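Local coordinates for adhesion and penetration protein autotransporter (Haemophilus influenzae, PDB 3SYJ) that promotes bacterial adherence to and invasion of host cells by directly binding a host structure, and is probably also a serine protease, at residues A[71-76]-A[216-221]. Sequence-based numbering, arbitrary orientation.
Sequences VAHNVG and GDSGSP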
loop_
_atom_site.group_PDB
_atom_site.type_symbol
_atom_site.label_atom_id
_atom_site.label_comp_id
_atom_site.label_asym_id
_atom_site.label_seq_id
_atom_site.Cartn_x
_atom_site.Cartn_y
_atom_site.Cartn_z
ATOM N N VAL A 71 -32.189 66.757 0.542
ATOM C CA VAL A 71 -33.082 67.906 0.701
ATOM C C VAL A 71 -32.380 69.207 0.288
ATOM O O VAL A 71 -31.170 69.364 0.479
ATOM C CB VAL A 71 -33.650 68.040 2.163
ATOM C CG1 VAL A 71 -34.670 66.942 2.464
ATOM C CG2 VAL A 71 -32.529 68.044 3.198
ATOM N N ALA A 72 -33.145 70.135 -0.281
ATOM C CA ALA A 72 -32.611 71.438 -0.672
ATOM C C ALA A 72 -32.017 72.208 0.502
ATOM O O ALA A 72 -31.035 72.936 0.337
ATOM C CB ALA A 72 -33.684 72.273 -1.355
ATOM N N HIS A 73 -32.603 72.063 1.689
ATOM C CA HIS A 73 -32.152 72.867 2.820
ATOM C C HIS A 73 -30.763 72.465 3.310
ATOM O O HIS A 73 -30.141 73.177 4.095
ATOM C CB HIS A 73 -33.209 72.961 3.946
ATOM C CG HIS A 73 -33.185 71.831 4.932
ATOM N ND1 HIS A 73 -34.205 70.906 5.024
ATOM C CD2 HIS A 73 -32.297 71.509 5.903
ATOM C CE1 HIS A 73 -33.934 70.049 5.993
ATOM N NE2 HIS A 73 -32.779 70.389 6.538
ATOM N N ASN A 74 -30.264 71.335 2.823
ATOM C CA ASN A 74 -28.862 71.000 3.030
ATOM C C ASN A 74 -28.043 71.861 2.086
ATOM O O ASN A 74 -27.616 71.404 1.020
ATOM C CB ASN A 74 -28.600 69.519 2.756
ATOM C CG ASN A 74 -29.043 68.627 3.901
ATOM O OD1 ASN A 74 -29.097 69.057 5.051
ATOM N ND2 ASN A 74 -29.356 67.377 3.590
ATOM N N VAL A 75 -27.830 73.112 2.485
ATOM C CA VAL A 75 -27.306 74.131 1.584
ATOM C C VAL A 75 -25.794 74.286 1.644
ATOM O O VAL A 75 -25.227 75.080 0.898
ATOM C CB VAL A 75 -27.948 75.513 1.876
ATOM C CG1 VAL A 75 -29.441 75.465 1.639
ATOM C CG2 VAL A 75 -27.640 75.947 3.301
ATOM N N GLY A 76 -25.141 73.527 2.516
ATOM C CA GLY A 76 -23.718 73.707 2.748
ATOM C C GLY A 76 -22.743 72.743 2.081
ATOM O O GLY A 76 -21.646 73.150 1.683
ATOM N N GLY A 216 -29.900 66.781 11.808
ATOM C CA GLY A 216 -28.733 66.369 11.053
ATOM C C GLY A 216 -29.027 65.203 10.135
ATOM O O GLY A 216 -28.224 64.867 9.265
ATOM N N ASP A 217 -30.186 64.587 10.335
ATOM C CA ASP A 217 -30.598 63.447 9.535
ATOM C C ASP A 217 -31.412 63.888 8.332
ATOM O O ASP A 217 -31.759 63.061 7.488
ATOM C CB ASP A 217 -31.406 62.463 10.382
ATOM C CG ASP A 217 -30.522 61.544 11.216
ATOM O OD1 ASP A 217 -29.629 60.883 10.632
ATOM O OD2 ASP A 217 -30.725 61.470 12.449
ATOM N N SER A 218 -31.723 65.184 8.252
ATOM C CA SER A 218 -32.488 65.710 7.118
ATOM C C SER A 218 -31.749 65.407 5.823
ATOM O O SER A 218 -30.550 65.643 5.715
ATOM C CB SER A 218 -32.706 67.222 7.236
ATOM O OG SER A 218 -33.585 67.538 8.302
ATOM N N GLY A 219 -32.467 64.879 4.841
ATOM C CA GLY A 219 -31.861 64.533 3.572
ATOM C C GLY A 219 -31.469 63.074 3.502
ATOM O O GLY A 219 -31.450 62.492 2.414
ATOM N N SER A 220 -31.161 62.482 4.655
ATOM C CA SER A 220 -30.787 61.067 4.718
ATOM C C SER A 220 -31.869 60.207 4.071
ATOM O O SER A 220 -33.044 60.565 4.099
ATOM C CB SER A 220 -30.540 60.622 6.168
ATOM O OG SER A 220 -31.769 60.383 6.838
ATOM N N PRO A 221 -31.472 59.062 3.496
ATOM C CA PRO A 221 -32.368 58.258 2.668
ATOM C C PRO A 221 -33.161 57.222 3.450
ATOM O O PRO A 221 -32.731 56.733 4.490
ATOM C CB PRO A 221 -31.403 57.513 1.739
ATOM C CG PRO A 221 -30.025 57.694 2.331
ATOM C CD PRO A 221 -30.149 58.429 3.618
HETATM O O HOH W 1 -28.717 67.449 6.956
#
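The active site of the N-terminal, chymotrypsin-like serine protease domain of this autotransporter passenger brings H73 against S218, the probable catalytic serine. The H73 ring turns one edge to the serine: S218 OG lies in the ring plane, 3.4 Å from H73 NE2, while S218 CB sits obliquely to the ring, 3.2 Å from that same nitrogen. On the other ring nitrogen, ND1, H73 is hydrogen-bonded to D115, which completes a probable Ser-His-Asp charge relay. A chi1 of 86° holds CG of H73 over the residue's own backbone, and V71 CG2 lies 3.7 Å above one face of the ring, displaced toward the rim.

Behind this pair, the amide of N74 ties the two loops together. N74 ND2 gives a nearly straight hydrogen bond of 3.0 Å to S218 O; the acceptor lies in the amide plane, whereas the donor stands above the carbonyl plane of S218. S70 is a second partner of ND2. Alongside, V71 packs its methyls on the backbone of G219, with V71 CG2 3.6 Å from G219 N. The bare CA of G219 lies 3.8 Å from N74 ND2, at a positive phi (96°) typical of glycine.

The serine's loop is a type II beta turn from D217 to S220, in which D217 O accepts from S220 N and, at 2.8 Å, from S220 OG. The CB of D217 points away from the histidine loop; its OD1 forms a salt bridge with R153 and its OD2 a hydrogen bond with the backbone N of G1. A Gly-Asp-Ser-Gly turn carrying the serine, facing a histidine from a distant loop, is typical of chymotrypsin-fold serine proteases.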